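PDB 6JF1: lipoprotein from Streptococcus pneumoniae serotype 4, which binds L-methionine as the substrate-binding lipoprotein of an ABC importer, probably handing it to the membrane transporter for uptake. Local coordinates for residues 33-38 with 202-207; 81-86 with 232-237; 136-141 with 187-192. All blocks are in the same frame, centred on the assembly; numbering follows the deposited sequence.

Interaction 1: residues 33-38 with 202-207. With MET (methionine), chain B.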
loop_
_atom_site.group_PDB
_atom_site.type_symbol
_atom_site.label_atom_id
_atom_site.label_comp_id
_atom_site.label_asym_id
_atom_site.label_seq_id
_atom_site.Cartn_x
_atom_site.Cartn_y
_atom_site.Cartn_z
ATOM N N VAL A 33 0.506 8.395 2.099
ATOM C CA VAL A 33 -0.224 7.924 3.222
ATOM C C VAL A 33 0.769 7.710 4.384
ATOM O O VAL A 33 1.856 7.074 4.229
ATOM C CB VAL A 33 -1.018 6.652 2.822
ATOM C CG1 VAL A 33 -1.754 6.044 4.022
ATOM C CG2 VAL A 33 -2.049 7.010 1.742
ATOM N N ASN A 34 0.400 8.191 5.563
ATOM C CA ASN A 34 1.287 8.172 6.768
ATOM C C ASN A 34 1.707 6.736 7.124
ATOM O O ASN A 34 0.907 5.809 7.054
ATOM C CB ASN A 34 0.670 8.913 7.963
ATOM C CG ASN A 34 -0.720 8.457 8.396
ATOM O OD1 ASN A 34 -1.215 7.379 8.046
ATOM N ND2 ASN A 34 -1.365 9.281 9.200
ATOM N N ARG A 35 2.987 6.566 7.463
ATOM C CA ARG A 35 3.520 5.286 7.949
ATOM C C ARG A 35 4.336 5.550 9.225
ATOM O O ARG A 35 4.762 6.644 9.452
ATOM C CB ARG A 35 4.396 4.606 6.883
ATOM C CG ARG A 35 3.629 4.315 5.600
ATOM C CD ARG A 35 4.474 3.607 4.579
ATOM N NE ARG A 35 5.022 2.331 5.050
ATOM C CZ ARG A 35 5.817 1.564 4.299
ATOM N NH1 ARG A 35 6.111 1.934 3.059
ATOM N NH2 ARG A 35 6.295 0.428 4.782
ATOM N N SER A 36 4.526 4.529 10.039
ATOM C CA SER A 36 5.092 4.661 11.394
ATOM C C SER A 36 6.561 4.239 11.449
ATOM O O SER A 36 7.106 3.657 10.527
ATOM C CB SER A 36 4.284 3.819 12.355
ATOM O OG SER A 36 3.007 4.406 12.509
ATOM N N GLY A 37 7.182 4.535 12.587
ATOM C CA GLY A 37 8.585 4.220 12.825
ATOM C C GLY A 37 9.505 4.886 11.816
ATOM O O GLY A 37 9.414 6.071 11.497
ATOM N N SER A 38 10.421 4.109 11.292
ATOM C CA SER A 38 11.434 4.708 10.481
ATOM C C SER A 38 11.059 4.670 8.982
ATOM O O SER A 38 11.920 4.957 8.159
ATOM C CB SER A 38 12.731 3.966 10.754
ATOM O OG SER A 38 13.048 4.077 12.133
ATOM N N ASN A 202 -2.289 -4.394 4.237
ATOM C CA ASN A 202 -1.296 -3.695 3.415
ATOM C C ASN A 202 -0.129 -3.180 4.276
ATOM O O ASN A 202 -0.338 -2.707 5.415
ATOM C CB ASN A 202 -1.910 -2.488 2.713
ATOM C CG ASN A 202 -2.965 -2.856 1.683
ATOM O OD1 ASN A 202 -4.152 -2.868 1.992
ATOM N ND2 ASN A 202 -2.551 -3.101 0.447
ATOM N N ASN A 203 1.074 -3.213 3.700
ATOM C CA ASN A 203 2.346 -2.809 4.378
ATOM C C ASN A 203 2.221 -1.407 4.979
ATOM O O ASN A 203 2.865 -1.100 6.009
ATOM C CB ASN A 203 3.539 -2.811 3.408
ATOM C CG ASN A 203 3.480 -1.686 2.383
ATOM O OD1 ASN A 203 2.454 -1.476 1.735
ATOM N ND2 ASN A 203 4.567 -0.943 2.239
ATOM N N THR A 204 1.439 -0.550 4.327
ATOM C CA THR A 204 1.284 0.829 4.774
ATOM C C THR A 204 0.880 0.916 6.261
ATOM O O THR A 204 1.220 1.905 6.926
ATOM C CB THR A 204 0.155 1.499 3.984
ATOM O OG1 THR A 204 0.293 1.090 2.621
ATOM C CG2 THR A 204 0.195 3.015 4.066
ATOM N N PHE A 205 0.137 -0.076 6.788
ATOM C CA PHE A 205 -0.614 0.105 8.098
ATOM C C PHE A 205 -0.013 -0.806 9.186
ATOM O O PHE A 205 -0.431 -0.788 10.343
ATOM C CB PHE A 205 -2.105 -0.160 7.900
ATOM C CG PHE A 205 -2.691 0.685 6.793
ATOM C CD1 PHE A 205 -2.689 2.079 6.886
ATOM C CD2 PHE A 205 -3.168 0.077 5.631
ATOM C CE1 PHE A 205 -3.195 2.852 5.848
ATOM C CE2 PHE A 205 -3.702 0.848 4.606
ATOM C CZ PHE A 205 -3.707 2.226 4.712
ATOM N N VAL A 206 0.983 -1.568 8.784
ATOM C CA VAL A 206 1.536 -2.631 9.598
ATOM C C VAL A 206 2.200 -2.020 10.850
ATOM O O VAL A 206 1.956 -2.467 11.972
ATOM C CB VAL A 206 2.550 -3.405 8.737
ATOM C CG1 VAL A 206 3.643 -4.051 9.567
ATOM C CG2 VAL A 206 1.838 -4.421 7.860
ATOM N N THR A 207 3.021 -0.989 10.674
ATOM C CA THR A 207 3.877 -0.508 11.794
ATOM C C THR A 207 3.038 0.253 12.830
ATOM O O THR A 207 3.238 0.087 14.051
ATOM C CB THR A 207 5.163 0.179 11.311
ATOM O OG1 THR A 207 5.821 -0.756 10.453
ATOM C CG2 THR A 207 6.124 0.511 12.437
HETATM N N MET B . 1.830 0.157 -0.408
HETATM C CA MET B . 0.533 -0.570 -0.688
HETATM C C MET B . 0.877 -1.999 -1.112
HETATM O O MET B . 0.187 -2.952 -0.699
HETATM C CB MET B . -0.245 0.111 -1.825
HETATM C CG MET B . -1.721 -0.339 -1.891
HETATM S SD MET B . -2.592 0.497 -3.247
HETATM C CE MET B . -2.987 2.082 -2.490
HETATM O OXT MET B . 1.901 -2.195 -1.829
HETATM O O HOH W 1 0.048 3.958 9.096
HETATM O O HOH W 2 2.299 2.212 9.522
#
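Val33 holds CG1 anti to its backbone N (chi1 176°), and Thr204 does the same with CG2, which brings the two methyls together at 3.6 Å. Val33 CG1 also reaches Phe205 CE1 at 3.9 Å. A bend at chi3 (58°) carries the guanidinium of Arg35 to Asn203. One face of the guanidinium lies against the Asn203 amide, with the two planes 73° apart. Arg35 NH1 and NH2 each come within 3.4 Å of Asn203 ND2, all of them donors. Asp272 draws both side chains: it makes a salt bridge with Arg35 NH1 and accepts from Asn203 ND2. Arg35 NE pairs with Glu39.

Asp272 and Tyr106 hold Asn203 ND2, which leaves OD1 turned toward the ligand. Asn203 OD1 accepts from the amino N of the bound methionine at 2.8 Å. Asn202 ND2 donates to the methionine O at 3.0 Å. Two waters link the backbones. Both donate to Thr204 O; one also donates to Asn34 O, and the other accepts from Ser36 N. Farther along, Ser36 CB rests on Thr207 CG2 at 3.8 Å.

This is part of the substrate cleft between the two lobes of the binding protein. Residues 33-38 run from the end of strand 27-33 into the loop before helix 41-50 in one lobe. Residues 202-207 follow strand 198-201 in the other.

Interaction 2: residues 81-86 with 232-237. With MET (methionine), chain B.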
loop_
_atom_site.group_PDB
_atom_site.type_symbol
_atom_site.label_atom_id
_atom_site.label_comp_id
_atom_site.label_asym_id
_atom_site.label_seq_id
_atom_site.Cartn_x
_atom_site.Cartn_y
_atom_site.Cartn_z
ATOM N N ALA A 81 2.996 9.254 -3.799
ATOM C CA ALA A 81 3.757 8.062 -3.665
ATOM C C ALA A 81 3.083 7.187 -2.610
ATOM O O ALA A 81 3.358 7.362 -1.405
ATOM C CB ALA A 81 5.187 8.443 -3.303
ATOM N N PHE A 82 2.201 6.259 -3.030
ATOM C CA PHE A 82 1.450 5.503 -2.034
ATOM C C PHE A 82 0.802 4.253 -2.646
ATOM O O PHE A 82 0.325 3.445 -1.897
ATOM C CB PHE A 82 0.336 6.360 -1.418
ATOM C CG PHE A 82 -0.898 6.500 -2.276
ATOM C CD1 PHE A 82 -0.903 7.324 -3.392
ATOM C CD2 PHE A 82 -2.061 5.779 -1.980
ATOM C CE1 PHE A 82 -2.035 7.419 -4.205
ATOM C CE2 PHE A 82 -3.196 5.880 -2.779
ATOM C CZ PHE A 82 -3.177 6.692 -3.899
ATOM N N GLN A 83 0.729 4.091 -3.977
ATOM C CA GLN A 83 -0.152 3.049 -4.507
ATOM C C GLN A 83 0.653 2.136 -5.430
ATOM O O GLN A 83 1.788 2.470 -5.812
ATOM C CB GLN A 83 -1.298 3.663 -5.325
ATOM C CG GLN A 83 -0.802 4.233 -6.668
ATOM C CD GLN A 83 -1.740 5.294 -7.186
ATOM O OE1 GLN A 83 -2.917 5.030 -7.446
ATOM N NE2 GLN A 83 -1.230 6.510 -7.336
ATOM N N HIS A 84 0.014 1.012 -5.799
ATOM C CA HIS A 84 0.560 0.081 -6.826
ATOM C C HIS A 84 -0.129 0.336 -8.176
ATOM O O HIS A 84 -1.106 1.108 -8.286
ATOM C CB HIS A 84 0.560 -1.404 -6.369
ATOM C CG HIS A 84 -0.731 -1.866 -5.766
ATOM N ND1 HIS A 84 -1.953 -1.789 -6.438
ATOM C CD2 HIS A 84 -0.995 -2.389 -4.558
ATOM C CE1 HIS A 84 -2.900 -2.288 -5.681
ATOM N NE2 HIS A 84 -2.347 -2.646 -4.505
ATOM N N TYR A 85 0.440 -0.242 -9.226
ATOM C CA TYR A 85 -0.122 -0.040 -10.606
ATOM C C TYR A 85 -1.617 -0.404 -10.668
ATOM O O TYR A 85 -2.418 0.271 -11.321
ATOM C CB TYR A 85 0.641 -0.916 -11.608
ATOM C CG TYR A 85 1.935 -0.345 -12.146
ATOM C CD1 TYR A 85 1.943 0.625 -13.160
ATOM C CD2 TYR A 85 3.157 -0.825 -11.686
ATOM C CE1 TYR A 85 3.142 1.098 -13.693
ATOM C CE2 TYR A 85 4.365 -0.363 -12.211
ATOM C CZ TYR A 85 4.349 0.611 -13.207
ATOM O OH TYR A 85 5.536 1.028 -13.739
ATOM N N ASN A 86 -2.015 -1.500 -10.039
ATOM C CA ASN A 86 -3.431 -1.921 -10.171
ATOM C C ASN A 86 -4.368 -0.895 -9.538
ATOM O O ASN A 86 -5.438 -0.598 -10.093
ATOM C CB ASN A 86 -3.711 -3.251 -9.488
ATOM C CG ASN A 86 -3.389 -4.425 -10.389
ATOM O OD1 ASN A 86 -3.119 -4.254 -11.587
ATOM N ND2 ASN A 86 -3.416 -5.612 -9.818
ATOM N N ILE A 232 4.637 2.901 -7.103
ATOM C CA ILE A 232 4.970 3.846 -8.141
ATOM C C ILE A 232 4.937 5.285 -7.582
ATOM O O ILE A 232 4.235 5.604 -6.557
ATOM C CB ILE A 232 3.990 3.703 -9.343
ATOM C CG1 ILE A 232 2.514 3.723 -8.909
ATOM C CG2 ILE A 232 4.294 2.437 -10.160
ATOM C CD1 ILE A 232 1.490 3.720 -10.074
ATOM N N ILE A 233 5.633 6.166 -8.312
ATOM C CA ILE A 233 5.481 7.589 -8.157
ATOM C C ILE A 233 4.572 8.041 -9.300
ATOM O O ILE A 233 4.754 7.619 -10.462
ATOM C CB ILE A 233 6.826 8.344 -8.271
ATOM C CG1 ILE A 233 7.938 7.762 -7.383
ATOM C CG2 ILE A 233 6.606 9.827 -7.984
ATOM C CD1 ILE A 233 7.621 7.816 -5.928
ATOM N N VAL A 234 3.655 8.947 -8.982
ATOM C CA VAL A 234 2.603 9.286 -9.921
ATOM C C VAL A 234 2.476 10.813 -10.036
ATOM O O VAL A 234 2.538 11.519 -9.036
ATOM C CB VAL A 234 1.278 8.639 -9.462
ATOM C CG1 VAL A 234 0.071 9.215 -10.173
ATOM C CG2 VAL A 234 1.298 7.136 -9.634
ATOM N N ALA A 235 2.209 11.291 -11.263
ATOM C CA ALA A 235 1.955 12.685 -11.546
ATOM C C ALA A 235 0.755 12.805 -12.499
ATOM O O ALA A 235 0.316 11.821 -13.077
ATOM C CB ALA A 235 3.191 13.342 -12.166
ATOM N N LYS A 236 0.281 14.030 -12.721
ATOM C CA LYS A 236 -0.626 14.290 -13.863
ATOM C C LYS A 236 0.100 14.078 -15.193
ATOM O O LYS A 236 1.276 14.389 -15.334
ATOM C CB LYS A 236 -1.133 15.728 -13.842
ATOM C CG LYS A 236 -2.077 16.031 -12.684
ATOM C CD LYS A 236 -2.195 17.525 -12.435
ATOM C CE LYS A 236 -2.849 18.307 -13.549
ATOM N NZ LYS A 236 -3.283 19.632 -13.040
ATOM N N LYS A 237 -0.670 13.637 -16.172
ATOM C CA LYS A 237 -0.144 13.291 -17.505
ATOM C C LYS A 237 0.657 14.457 -18.095
ATOM O O LYS A 237 1.635 14.193 -18.751
ATOM C CB LYS A 237 -1.275 12.833 -18.444
ATOM C CG LYS A 237 -0.823 12.104 -19.706
ATOM C CD LYS A 237 -1.839 11.146 -20.299
HETATM N N MET B . 1.830 0.157 -0.408
HETATM C CA MET B . 0.533 -0.570 -0.688
HETATM C C MET B . 0.877 -1.999 -1.112
HETATM O O MET B . 0.187 -2.952 -0.699
HETATM C CB MET B . -0.245 0.111 -1.825
HETATM C CG MET B . -1.721 -0.339 -1.891
HETATM S SD MET B . -2.592 0.497 -3.247
HETATM C CE MET B . -2.987 2.082 -2.490
HETATM O OXT MET B . 1.901 -2.195 -1.829
HETATM O O HOH W 3 1.706 6.436 -5.860
#
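Strands 81-84 and 232-235 meet at a steep 108° between their directions, and a water fills in where direct backbone pairing is sparse. One hydrogen bond joins the two backbones, from Ile232 N to Gln83 O at 3.2 Å. The hydrogen bond is bent at the hydrogen (135°), although the donor lies almost in line with the carbonyl. The water accepts from Phe82 N and donates to Ile232 O at 2.8 Å. It also accepts from Gln83 NE2.

The side chain of Ile232 carries most of the packing. Its CG2 sits over one face of the Tyr85 ring, 3.6 Å from the ring centroid and 18° off the normal, a CH-pi contact. The Tyr85 hydroxyl is hydrogen-bonded to Asp104, which helps fix the ring. Ile232 CG1 lies against Gln83 CG. Gln83 is extended beyond CG, so its NE2 reaches Val234 CG2 at 3.5 Å. Its OE1 bonds to Asn69. At the other end, Ala81 CB meets Ile233 CD1 at 3.6 Å.

Residues 82-84 also line the methionine pocket. The ligand SD lies over one face of the His84 ring, offset toward its rim, with His84 NE2 at 3.4 Å. Phe82 and the CB of Gln83 touch the ligand CE. His84 is also the N-cap of helix 85-95, its ND1 accepting from Phe87 N. Its NE2 bonds separately to Asn143 OD1.

Both ring nitrogens of His84 are therefore engaged, which should limit rotation of the ring under the sulfur. The thioether meets aromatic and aliphatic surfaces here, while the Gln83 amide is bonded to Asn69 and the water. Such a lining suits the apolar end of methionine.

Interaction 3: residues 136-141 with 187-192. With ZN (zinc ion), chain G.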
loop_
_atom_site.group_PDB
_atom_site.type_symbol
_atom_site.label_atom_id
_atom_site.label_comp_id
_atom_site.label_asym_id
_atom_site.label_seq_id
_atom_site.Cartn_x
_atom_site.Cartn_y
_atom_site.Cartn_z
ATOM N N ALA A 136 -11.045 -10.113 8.174
ATOM C CA ALA A 136 -11.155 -8.740 7.618
ATOM C C ALA A 136 -10.233 -8.592 6.407
ATOM O O ALA A 136 -9.093 -9.067 6.435
ATOM C CB ALA A 136 -10.767 -7.736 8.674
ATOM N N VAL A 137 -10.735 -7.931 5.373
ATOM C CA VAL A 137 -9.967 -7.651 4.159
ATOM C C VAL A 137 -10.219 -6.190 3.739
ATOM O O VAL A 137 -11.229 -5.604 4.115
ATOM C CB VAL A 137 -10.323 -8.627 3.011
ATOM C CG1 VAL A 137 -10.019 -10.078 3.377
ATOM C CG2 VAL A 137 -11.769 -8.466 2.524
ATOM N N PRO A 138 -9.294 -5.584 2.974
ATOM C CA PRO A 138 -9.541 -4.236 2.459
ATOM C C PRO A 138 -10.777 -4.203 1.534
ATOM O O PRO A 138 -11.163 -5.208 0.939
ATOM C CB PRO A 138 -8.281 -3.851 1.671
ATOM C CG PRO A 138 -7.208 -4.800 2.172
ATOM C CD PRO A 138 -7.950 -6.068 2.546
ATOM N N ASN A 139 -11.384 -3.047 1.386
ATOM C CA ASN A 139 -12.665 -2.970 0.689
ATOM C C ASN A 139 -12.501 -2.187 -0.621
ATOM O O ASN A 139 -13.461 -2.002 -1.322
ATOM C CB ASN A 139 -13.733 -2.326 1.583
ATOM C CG ASN A 139 -13.470 -0.863 1.923
ATOM O OD1 ASN A 139 -12.488 -0.274 1.485
ATOM N ND2 ASN A 139 -14.342 -0.245 2.711
ATOM N N ASP A 140 -11.319 -1.669 -0.967
ATOM C CA ASP A 140 -11.194 -1.031 -2.317
ATOM C C ASP A 140 -10.968 -2.141 -3.356
ATOM O O ASP A 140 -10.304 -3.118 -3.053
ATOM C CB ASP A 140 -10.065 0.011 -2.303
ATOM C CG ASP A 140 -8.743 -0.678 -1.985
ATOM O OD1 ASP A 140 -8.564 -1.076 -0.786
ATOM O OD2 ASP A 140 -7.944 -0.900 -2.962
ATOM N N ALA A 141 -11.468 -1.995 -4.588
ATOM C CA ALA A 141 -11.564 -3.120 -5.536
ATOM C C ALA A 141 -10.248 -3.905 -5.663
ATOM O O ALA A 141 -10.294 -5.132 -5.670
ATOM C CB ALA A 141 -12.021 -2.619 -6.889
ATOM N N SER A 187 -7.214 1.032 5.653
ATOM C CA SER A 187 -6.460 1.648 6.770
ATOM C C SER A 187 -6.977 1.143 8.130
ATOM O O SER A 187 -6.467 1.556 9.182
ATOM C CB SER A 187 -6.571 3.127 6.678
ATOM O OG SER A 187 -7.916 3.489 6.919
ATOM N N GLN A 188 -7.970 0.248 8.115
ATOM C CA GLN A 188 -8.656 -0.226 9.349
ATOM C C GLN A 188 -8.471 -1.726 9.574
ATOM O O GLN A 188 -8.824 -2.226 10.643
ATOM C CB GLN A 188 -10.157 0.075 9.279
ATOM C CG GLN A 188 -10.462 1.545 9.499
ATOM C CD GLN A 188 -10.101 2.017 10.892
ATOM O OE1 GLN A 188 -10.280 1.310 11.887
ATOM N NE2 GLN A 188 -9.575 3.227 10.975
ATOM N N THR A 189 -7.920 -2.458 8.617
ATOM C CA THR A 189 -7.794 -3.913 8.766
ATOM C C THR A 189 -6.843 -4.287 9.908
ATOM O O THR A 189 -7.140 -5.215 10.654
ATOM C CB THR A 189 -7.393 -4.610 7.458
ATOM O OG1 THR A 189 -6.148 -4.036 7.048
ATOM C CG2 THR A 189 -8.461 -4.490 6.390
ATOM N N ALA A 190 -5.726 -3.594 10.054
ATOM C CA ALA A 190 -4.769 -3.952 11.090
ATOM C C ALA A 190 -5.354 -3.637 12.471
ATOM O O ALA A 190 -5.110 -4.369 13.410
ATOM C CB ALA A 190 -3.498 -3.183 10.911
ATOM N N ARG A 191 -6.112 -2.556 12.580
ATOM C CA ARG A 191 -6.726 -2.193 13.862
ATOM C C ARG A 191 -7.812 -3.208 14.245
ATOM O O ARG A 191 -8.174 -3.328 15.417
ATOM C CB ARG A 191 -7.301 -0.779 13.770
ATOM C CG ARG A 191 -6.202 0.276 13.796
ATOM C CD ARG A 191 -6.737 1.679 13.886
ATOM N NE ARG A 191 -5.673 2.666 14.040
ATOM C CZ ARG A 191 -5.936 3.977 14.071
ATOM N NH1 ARG A 191 -7.201 4.362 14.023
ATOM N NH2 ARG A 191 -4.967 4.884 14.140
ATOM N N SER A 192 -8.328 -3.951 13.272
ATOM C CA SER A 192 -9.459 -4.866 13.544
ATOM C C SER A 192 -8.952 -6.154 14.208
ATOM O O SER A 192 -9.743 -6.959 14.642
ATOM C CB SER A 192 -10.221 -5.172 12.277
ATOM O OG SER A 192 -9.487 -6.099 11.461
HETATM ZN ZN ZN G . -15.289 -3.408 -1.701
HETATM O O HOH W 4 -16.804 -4.633 -3.151
HETATM O O HOH W 5 -14.899 -3.451 -3.672
#
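The end of strand 134-138, just before a zinc-binding turn, packs on the loop that precedes strand 198-201. Thr189 is the main contact from that loop. Its CG2 points at the backbone between Val137 and Pro138, 3.6 Å from Val137 C and 3.7 Å from Pro138 N. Its OG1 lies between the backbone N and the carbonyl carbon (chi1 58°) and bonds to Val200 O, so the methyl is left to face the strand.

Ser192 makes the second touch. Its OG is 3.5 Å from Ala136 CB. The same OG donates to Thr189 O at 2.6 Å, and Ser192 N donates to that oxygen too, from the same face of its plane. The two bonds tie the turn 189-192 together.

Beyond Pro138, Asn139 O binds zinc at 2.3 Å, with two waters; Glu144 and Glu183 complete this site. Asp140 is the N-cap of helix 141-153, its side chain bonding to a backbone N of the first turn; OD2 also bonds to the Asn143 side chain.

Strand 134-138 runs between strands 180-184 and 198-201, parallel to both. Ala136 bonds by its backbone to Ala198 and Val200, and Val137 to Thr182 and Leu184. Helix 141-153 covers Val137 and Pro138, while Thr189 and Ser192 also touch strand 198-201.

How the interactions relate
Interactions 1 and 2 both touch the methionine but serve different ends of it. Interaction 1 meets the amino and carboxylate groups with asparagines and is only partly buried, with waters in its joint. Interaction 2 is buried and meets the thioether with rings and aliphatic carbons. They touch each other through Val33 CG2 and Phe82 CD2. Interaction 3 is also buried but lies beside the ligand pocket; it is small, van der Waals packing of a methyl on a peptide and a hydroxyl oxygen near a methyl. It contacts interaction 1 where Phe205 packs on Ser187 and Asn202 on Pro138. Strand 198-201 links these two, running into residues 202-207. Interactions 2 and 3 do not touch.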